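Local coordinates for AP endonuclease, family 2 (Brucella melitensis biovar Abortus, PDB 3NGF), which probably acts as a manganese-binding hydroxypyruvate isomerase built on a xylose isomerase-like TIM barrel, at residues L66-P71 / T109-S114; D93-A98 / R134-K139. All coordinates share one frame; numbering follows the deposited sequence.

Contact 1: residues L66-P71 / T109-S114; sequences LFNMPP and TLHAMS
The backbone of H111 is gripped by segment 66-71 through both its N-H and its carbonyl, at F67 and M69, and its ring is held there less firmly. The N-H donates to F67 O at 3.0 Å, nearly straight at 167°, and the carbonyl receives M69 N at 2.9 Å, which sets the two strands parallel with N68 bridging H111. Beyond the strand ends water takes over: one molecule accepts from M113 N and lies 2.9 Å from M69 O, linking the two loops.

The polar side chains of N68 and H111 run side by side. N68 OD1 lies at the imidazole edge, 3.3 Å from H111 ND1, in a weak and bent hydrogen bond, with the amide plane turned 82° to the ring. N68 ND2 reaches on toward M113 SD, whose own CG sits over the rim of one imidazole face.

The apolar contacts of F67, L110 and M69 gather away from N68 and H111. L110 CD2 lies over a face of the F67 ring, 3.6 Å from its centroid and 17° off the normal, a CH-pi contact. M69 stretches out beyond CG, so that SD rests 3.7 Å from A112 CB and CE meets L110 CD1.

H111 also touches E150, a manganese ligand, and its side chain comes within about 6 Å of the metal. The arrangement is that of neighbouring parallel strands in a TIM barrel, whose C-terminal ends border the metal site.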
ATOM      1  N   LEU A  66       3.474  -6.310  -0.761  1.00 10.09           N
ATOM      2  CA  LEU A  66       2.234  -5.727  -0.227  1.00  9.99           C
ATOM      3  C   LEU A  66       1.050  -6.179  -1.060  1.00 10.13           C
ATOM      4  O   LEU A  66       1.167  -6.347  -2.274  1.00  9.56           O
ATOM      5  CB  LEU A  66       2.315  -4.184  -0.261  1.00 11.56           C
ATOM      6  CG  LEU A  66       1.032  -3.433   0.179  1.00 12.90           C
ATOM      7  CD1 LEU A  66       0.992  -3.383   1.669  1.00 17.33           C
ATOM      8  CD2 LEU A  66       0.957  -2.024  -0.431  1.00 17.05           C
ATOM      9  N   PHE A  67      -0.093  -6.378  -0.411  1.00  8.75           N
ATOM     10  CA  PHE A  67      -1.390  -6.315  -1.080  1.00  8.72           C
ATOM     11  C   PHE A  67      -2.479  -5.958  -0.062  1.00  9.25           C
ATOM     12  O   PHE A  67      -2.197  -5.765   1.138  1.00  9.23           O
ATOM     13  CB  PHE A  67      -1.725  -7.574  -1.896  1.00  8.27           C
ATOM     14  CG  PHE A  67      -1.777  -8.851  -1.084  1.00  7.46           C
ATOM     15  CD1 PHE A  67      -2.993  -9.277  -0.526  1.00  8.85           C
ATOM     16  CD2 PHE A  67      -0.625  -9.596  -0.862  1.00  9.59           C
ATOM     17  CE1 PHE A  67      -3.064 -10.465   0.230  1.00 11.40           C
ATOM     18  CE2 PHE A  67      -0.669 -10.765  -0.143  1.00  8.81           C
ATOM     19  CZ  PHE A  67      -1.883 -11.206   0.409  1.00  9.64           C
ATOM     20  N   ASN A  68      -3.685  -5.741  -0.560  1.00  8.80           N
ATOM     21  CA  ASN A  68      -4.785  -5.289   0.303  1.00  9.63           C
ATOM     22  C   ASN A  68      -5.661  -6.434   0.741  1.00 10.15           C
ATOM     23  O   ASN A  68      -5.865  -7.405   0.005  1.00 10.57           O
ATOM     24  CB  ASN A  68      -5.678  -4.287  -0.421  1.00  8.96           C
ATOM     25  CG  ASN A  68      -4.971  -3.038  -0.835  1.00 12.34           C
ATOM     26  OD1 ASN A  68      -3.784  -2.869  -0.605  1.00 13.80           O
ATOM     27  ND2 ASN A  68      -5.724  -2.122  -1.476  1.00 13.80           N
ATOM     28  N   MET A  69      -6.247  -6.291   1.925  1.00 10.60           N
ATOM     29  CA  MET A  69      -7.323  -7.179   2.341  1.00 10.72           C
ATOM     30  C   MET A  69      -8.572  -6.961   1.449  1.00 11.04           C
ATOM     31  O   MET A  69      -8.696  -5.918   0.797  1.00 10.37           O
ATOM     32  CB  MET A  69      -7.650  -6.933   3.815  1.00 11.97           C
ATOM     33  CG  MET A  69      -6.457  -7.109   4.749  1.00 11.13           C
ATOM     34  SD  MET A  69      -6.970  -7.058   6.455  1.00 13.95           S
ATOM     35  CE  MET A  69      -5.464  -7.583   7.302  1.00 14.44           C
ATOM     36  N   PRO A  70      -9.502  -7.929   1.421  1.00 11.06           N
ATOM     37  CA  PRO A  70     -10.700  -7.757   0.580  1.00 12.12           C
ATOM     38  C   PRO A  70     -11.408  -6.427   0.909  1.00 12.25           C
ATOM     39  O   PRO A  70     -11.533  -6.064   2.091  1.00 13.66           O
ATOM     40  CB  PRO A  70     -11.559  -8.964   0.945  1.00 12.06           C
ATOM     41  CG  PRO A  70     -10.595  -9.997   1.404  1.00 12.78           C
ATOM     42  CD  PRO A  70      -9.452  -9.263   2.046  1.00 11.05           C
ATOM     43  N   PRO A  71     -11.853  -5.695  -0.114  1.00 13.24           N
ATOM     44  CA  PRO A  71     -12.413  -4.351   0.089  1.00 13.52           C
ATOM     45  C   PRO A  71     -13.939  -4.259   0.260  1.00 14.18           C
ATOM     46  O   PRO A  71     -14.465  -3.162   0.480  1.00 13.09           O
ATOM     47  CB  PRO A  71     -12.031  -3.672  -1.207  1.00 13.71           C
ATOM     48  CG  PRO A  71     -12.189  -4.734  -2.200  1.00 14.59           C
ATOM     49  CD  PRO A  71     -11.725  -5.998  -1.546  1.00 12.94           C
ATOM     50  N   THR A 109       3.284  -7.928   4.798  1.00 11.16           N
ATOM     51  CA  THR A 109       2.629  -6.610   4.967  1.00 11.88           C
ATOM     52  C   THR A 109       1.304  -6.561   4.202  1.00 10.91           C
ATOM     53  O   THR A 109       1.269  -6.876   3.025  1.00 10.86           O
ATOM     54  CB  THR A 109       3.556  -5.462   4.496  1.00 12.70           C
ATOM     55  OG1 THR A 109       4.871  -5.651   5.020  1.00 15.59           O
ATOM     56  CG2 THR A 109       3.003  -4.098   4.929  1.00 14.78           C
ATOM     57  N   LEU A 110       0.227  -6.174   4.889  1.00  9.57           N
ATOM     58  CA  LEU A 110      -1.108  -6.128   4.307  1.00  9.69           C
ATOM     59  C   LEU A 110      -1.734  -4.783   4.620  1.00  8.73           C
ATOM     60  O   LEU A 110      -1.616  -4.309   5.763  1.00 11.14           O
ATOM     61  CB  LEU A 110      -2.001  -7.218   4.878  1.00  8.82           C
ATOM     62  CG  LEU A 110      -1.562  -8.648   4.607  1.00 11.40           C
ATOM     63  CD1 LEU A 110      -2.397  -9.625   5.462  1.00 10.41           C
ATOM     64  CD2 LEU A 110      -1.734  -8.931   3.125  1.00 11.47           C
ATOM     65  N   HIS A 111      -2.384  -4.182   3.633  1.00  8.71           N
ATOM     66  CA  HIS A 111      -3.141  -2.952   3.814  1.00  8.12           C
ATOM     67  C   HIS A 111      -4.626  -3.271   4.059  1.00  8.00           C
ATOM     68  O   HIS A 111      -5.285  -3.894   3.217  1.00  9.46           O
ATOM     69  CB  HIS A 111      -2.944  -2.056   2.584  1.00  9.00           C
ATOM     70  CG  HIS A 111      -3.848  -0.866   2.509  1.00  9.08           C
ATOM     71  ND1 HIS A 111      -4.174  -0.270   1.308  1.00 10.35           N
ATOM     72  CD2 HIS A 111      -4.487  -0.156   3.466  1.00  9.63           C
ATOM     73  CE1 HIS A 111      -4.959   0.767   1.534  1.00 11.14           C
ATOM     74  NE2 HIS A 111      -5.167   0.859   2.832  1.00  9.05           N
ATOM     75  N   ALA A 112      -5.137  -2.868   5.216  1.00  9.37           N
ATOM     76  CA  ALA A 112      -6.569  -2.981   5.514  1.00 10.18           C
ATOM     77  C   ALA A 112      -7.263  -1.658   5.209  1.00 10.47           C
ATOM     78  O   ALA A 112      -7.038  -0.670   5.913  1.00 10.52           O
ATOM     79  CB  ALA A 112      -6.762  -3.359   6.973  1.00 10.11           C
ATOM     80  N   MET A 113      -8.102  -1.649   4.181  1.00 10.23           N
ATOM     81  CA  MET A 113      -8.840  -0.454   3.774  1.00 10.89           C
ATOM     82  C   MET A 113      -9.975  -0.133   4.761  1.00 10.93           C
ATOM     83  O   MET A 113     -10.572  -1.032   5.372  1.00 10.68           O
ATOM     84  CB  MET A 113      -9.388  -0.631   2.355  1.00 11.09           C
ATOM     85  CG  MET A 113      -8.283  -0.842   1.285  1.00 12.85           C
ATOM     86  SD  MET A 113      -8.976  -0.648  -0.361  1.00 17.86           S
ATOM     87  CE  MET A 113      -9.194   1.112  -0.474  1.00 18.16           C
ATOM     88  N   SER A 114     -10.269   1.151   4.906  1.00 11.32           N
ATOM     89  CA  SER A 114     -11.173   1.626   5.956  1.00 11.87           C
ATOM     90  C   SER A 114     -12.612   1.900   5.519  1.00 12.69           C
ATOM     91  O   SER A 114     -13.536   1.798   6.332  1.00 12.93           O
ATOM     92  CB  SER A 114     -10.599   2.876   6.654  1.00 12.65           C
ATOM     93  OG  SER A 114      -9.565   2.533   7.567  1.00 12.38           O
TER
HETATM   94  O   HOH W   1      -9.264  -3.771   2.654  1.00 14.17           O
HETATM   95  O   HOH W   2     -11.514  -3.563   4.406  1.00 11.65           O

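Contact 2: residues D93-A98 / R134-K139; sequences DNVDIA and RYAADK
V95 projects from helix 88-104 into the angle between Y135, A136 and K139, one turn of helix 122-140, and each part of its branched side chain has a different neighbour. CB lies near the plane of the tyrosine ring, at its edge, 4.2 Å from Y135 CE2. Of the two methyls, CG1 is anti to the backbone N (chi1 174°) and comes to 4.1 Å from K139 CB, while CG2 faces A136 CB at 4.2 Å. These spacings describe ordinary van der Waals contact, and the small buried area, 198 Å² summed over both sides, fits the wide spacing: the axes of the two helical segments come no closer than 10.4 Å.

Y135 and K139, four residues apart on the same helix, pack against each other as well: K139 CG sits 3.4 Å above the ring plane of Y135, displaced toward the rim. The lysine chain then bends at chi2 and chi3 (-62°), the second bend bringing CE round toward D96.

At the outer margin D96 and K139 cross obliquely. D96 OD1 is 3.8 Å from K139 CE and 3.9 Å from NZ, a long salt bridge. The exposed D96 has two conformers, and the pairing, long in the one described, is doubtful.

On another side of helix 122-140, D138 makes a salt bridge with R177, and R134 bonds to the carbonyls of R174 and V175, linking this helix to the next helix, 165-175, and the loop after it. Segments 93-98 and 134-139 run in broadly the same direction, 35° apart, as parts of consecutive helices 88-104 and 122-140 in the outer layer of the TIM barrel.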
ATOM      1  N   ASP A  93     -13.777 -12.092   8.890  1.00 13.73           N
ATOM      2  CA  ASP A  93     -13.740 -13.164   7.907  1.00 15.02           C
ATOM      3  C   ASP A  93     -12.783 -12.832   6.753  1.00 13.86           C
ATOM      4  O   ASP A  93     -12.083 -13.700   6.248  1.00 14.56           O
ATOM      5  CB  ASP A  93     -15.137 -13.468   7.376  1.00 15.58           C
ATOM      6  CG  ASP A  93     -16.042 -14.053   8.425  1.00 18.03           C
ATOM      7  OD1 ASP A  93     -15.547 -14.546   9.469  1.00 20.35           O
ATOM      8  OD2 ASP A  93     -17.258 -14.031   8.185  1.00 19.41           O
ATOM      9  N   ASN A  94     -12.728 -11.564   6.371  1.00 13.26           N
ATOM     10  CA  ASN A  94     -11.819 -11.114   5.295  1.00 12.28           C
ATOM     11  C   ASN A  94     -10.350 -11.167   5.709  1.00 12.47           C
ATOM     12  O   ASN A  94      -9.444 -11.344   4.871  1.00 11.20           O
ATOM     13  CB  ASN A  94     -12.222  -9.709   4.848  1.00 11.88           C
ATOM     14  CG  ASN A  94     -13.470  -9.706   3.954  1.00 11.90           C
ATOM     15  OD1 ASN A  94     -13.860 -10.735   3.398  1.00 14.94           O
ATOM     16  ND2 ASN A  94     -14.061  -8.519   3.763  1.00 11.94           N
ATOM     17  N   VAL A  95     -10.079 -11.053   7.002  1.00 12.80           N
ATOM     18  CA  VAL A  95      -8.721 -11.232   7.485  1.00 13.85           C
ATOM     19  C   VAL A  95      -8.211 -12.647   7.238  1.00 14.48           C
ATOM     20  O   VAL A  95      -7.049 -12.817   6.863  1.00 13.49           O
ATOM     21  CB  VAL A  95      -8.573 -10.860   8.978  1.00 13.85           C
ATOM     22  CG1 VAL A  95      -7.129 -11.212   9.509  1.00 15.81           C
ATOM     23  CG2 VAL A  95      -8.862  -9.394   9.157  1.00 14.96           C
ATOM     24  N   ASP A  96      -9.073 -13.642   7.456  0.50 15.19           N
ATOM     25  CA  ASP A  96      -8.732 -15.045   7.199  0.50 15.82           C
ATOM     26  C   ASP A  96      -8.325 -15.258   5.744  0.50 15.33           C
ATOM     27  O   ASP A  96      -7.333 -15.935   5.457  0.50 14.99           O
ATOM     28  CB  ASP A  96      -9.911 -15.970   7.535  0.50 17.36           C
ATOM     29  CG  ASP A  96     -10.184 -16.060   9.030  0.50 18.25           C
ATOM     30  OD1 ASP A  96      -9.224 -16.012   9.815  0.50 19.15           O
ATOM     31  OD2 ASP A  96     -11.366 -16.184   9.425  0.50 22.29           O
ATOM     32  N   ILE A  97      -9.106 -14.671   4.844  1.00 14.50           N
ATOM     33  CA  ILE A  97      -8.901 -14.778   3.419  1.00 13.63           C
ATOM     34  C   ILE A  97      -7.579 -14.116   3.042  1.00 12.69           C
ATOM     35  O   ILE A  97      -6.757 -14.719   2.353  1.00 11.50           O
ATOM     36  CB  ILE A  97     -10.060 -14.110   2.633  1.00 14.15           C
ATOM     37  CG1 ILE A  97     -11.378 -14.877   2.838  1.00 16.06           C
ATOM     38  CG2 ILE A  97      -9.741 -14.064   1.130  1.00 12.87           C
ATOM     39  CD1 ILE A  97     -12.578 -14.215   2.147  1.00 18.16           C
ATOM     40  N   ALA A  98      -7.364 -12.889   3.533  1.00 11.25           N
ATOM     41  CA  ALA A  98      -6.080 -12.190   3.318  1.00 11.06           C
ATOM     42  C   ALA A  98      -4.860 -12.976   3.851  1.00 11.49           C
ATOM     43  O   ALA A  98      -3.837 -13.055   3.172  1.00 11.27           O
ATOM     44  CB  ALA A  98      -6.134 -10.795   3.947  1.00  9.74           C
ATOM     45  N   ARG A 134      -7.088  -3.947  15.803  1.00 10.82           N
ATOM     46  CA  ARG A 134      -6.587  -4.817  16.877  1.00 12.10           C
ATOM     47  C   ARG A 134      -6.781  -6.300  16.566  1.00 11.42           C
ATOM     48  O   ARG A 134      -5.861  -7.115  16.818  1.00 12.52           O
ATOM     49  CB  ARG A 134      -7.247  -4.486  18.210  1.00 12.89           C
ATOM     50  CG  ARG A 134      -6.724  -3.236  18.842  1.00 13.96           C
ATOM     51  CD  ARG A 134      -7.469  -2.885  20.129  1.00 16.12           C
ATOM     52  NE  ARG A 134      -6.933  -1.653  20.706  1.00 16.43           N
ATOM     53  CZ  ARG A 134      -7.485  -0.972  21.707  1.00 19.57           C
ATOM     54  NH1 ARG A 134      -8.639  -1.370  22.265  1.00 20.00           N
ATOM     55  NH2 ARG A 134      -6.900   0.129  22.142  1.00 19.38           N
ATOM     56  N   TYR A 135      -7.961  -6.658  16.041  1.00 11.18           N
ATOM     57  CA  TYR A 135      -8.246  -8.049  15.664  1.00 12.15           C
ATOM     58  C   TYR A 135      -7.248  -8.489  14.592  1.00 11.62           C
ATOM     59  O   TYR A 135      -6.625  -9.539  14.700  1.00 11.66           O
ATOM     60  CB  TYR A 135      -9.666  -8.232  15.136  1.00 12.81           C
ATOM     61  CG  TYR A 135      -9.935  -9.647  14.662  1.00 14.18           C
ATOM     62  CD1 TYR A 135     -10.367 -10.639  15.561  1.00 18.15           C
ATOM     63  CD2 TYR A 135      -9.733 -10.008  13.336  1.00 13.93           C
ATOM     64  CE1 TYR A 135     -10.595 -11.930  15.134  1.00 21.27           C
ATOM     65  CE2 TYR A 135      -9.952 -11.284  12.909  1.00 17.53           C
ATOM     66  CZ  TYR A 135     -10.374 -12.256  13.807  1.00 21.50           C
ATOM     67  OH  TYR A 135     -10.581 -13.534  13.349  1.00 21.66           O
ATOM     68  N   ALA A 136      -7.063  -7.665  13.567  1.00 10.31           N
ATOM     69  CA  ALA A 136      -6.158  -8.032  12.485  1.00  9.52           C
ATOM     70  C   ALA A 136      -4.725  -8.205  13.011  1.00 10.49           C
ATOM     71  O   ALA A 136      -4.025  -9.132  12.628  1.00 11.98           O
ATOM     72  CB  ALA A 136      -6.202  -6.953  11.373  1.00  9.59           C
ATOM     73  N   ALA A 137      -4.300  -7.278  13.868  1.00 10.22           N
ATOM     74  CA  ALA A 137      -2.961  -7.304  14.447  1.00 10.14           C
ATOM     75  C   ALA A 137      -2.784  -8.600  15.190  1.00 11.14           C
ATOM     76  O   ALA A 137      -1.768  -9.249  15.059  1.00 11.02           O
ATOM     77  CB  ALA A 137      -2.740  -6.095  15.389  1.00 10.73           C
ATOM     78  N   ASP A 138      -3.796  -8.983  15.961  1.00 10.95           N
ATOM     79  CA  ASP A 138      -3.681 -10.174  16.821  1.00 12.71           C
ATOM     80  C   ASP A 138      -3.621 -11.466  16.018  1.00 13.06           C
ATOM     81  O   ASP A 138      -2.931 -12.432  16.414  1.00 13.21           O
ATOM     82  CB  ASP A 138      -4.838 -10.205  17.814  1.00 13.34           C
ATOM     83  CG  ASP A 138      -4.744  -9.116  18.902  1.00 16.98           C
ATOM     84  OD1 ASP A 138      -3.682  -8.486  19.102  1.00 16.81           O
ATOM     85  OD2 ASP A 138      -5.767  -8.921  19.587  1.00 20.06           O
ATOM     86  N   LYS A 139      -4.368 -11.499  14.919  1.00 14.01           N
ATOM     87  CA  LYS A 139      -4.419 -12.671  14.039  1.00 14.41           C
ATOM     88  C   LYS A 139      -3.152 -12.782  13.214  1.00 13.15           C
ATOM     89  O   LYS A 139      -2.695 -13.892  12.928  1.00 13.67           O
ATOM     90  CB  LYS A 139      -5.633 -12.587  13.110  1.00 15.40           C
ATOM     91  CG  LYS A 139      -6.937 -13.017  13.772  1.00 21.06           C
ATOM     92  CD  LYS A 139      -6.970 -14.545  14.035  1.00 25.78           C
ATOM     93  CE  LYS A 139      -6.891 -15.349  12.697  1.00 28.77           C
ATOM     94  NZ  LYS A 139      -6.859 -16.844  12.821  1.00 31.82           N
TER

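In the fold
From the N terminus, strand 63-68 leads through a loop into helix 88-104, which returns the chain to strand 109-111. Contact 1 closes this beta-alpha-beta unit by setting the third and fourth barrel strands side by side. The chain then continues into helix 122-140, and contact 2 closes the loop between the two helices. Because the segments alternate along the sequence, the two closures cross. Their centres lie 10 Å apart and they meet directly: M69 packs on V95 and A98, F67 on A98, and P70 on N94. Helix 88-104 is thus joined inward to the barrel wall near the metal site and laterally to its neighbour in the outer layer.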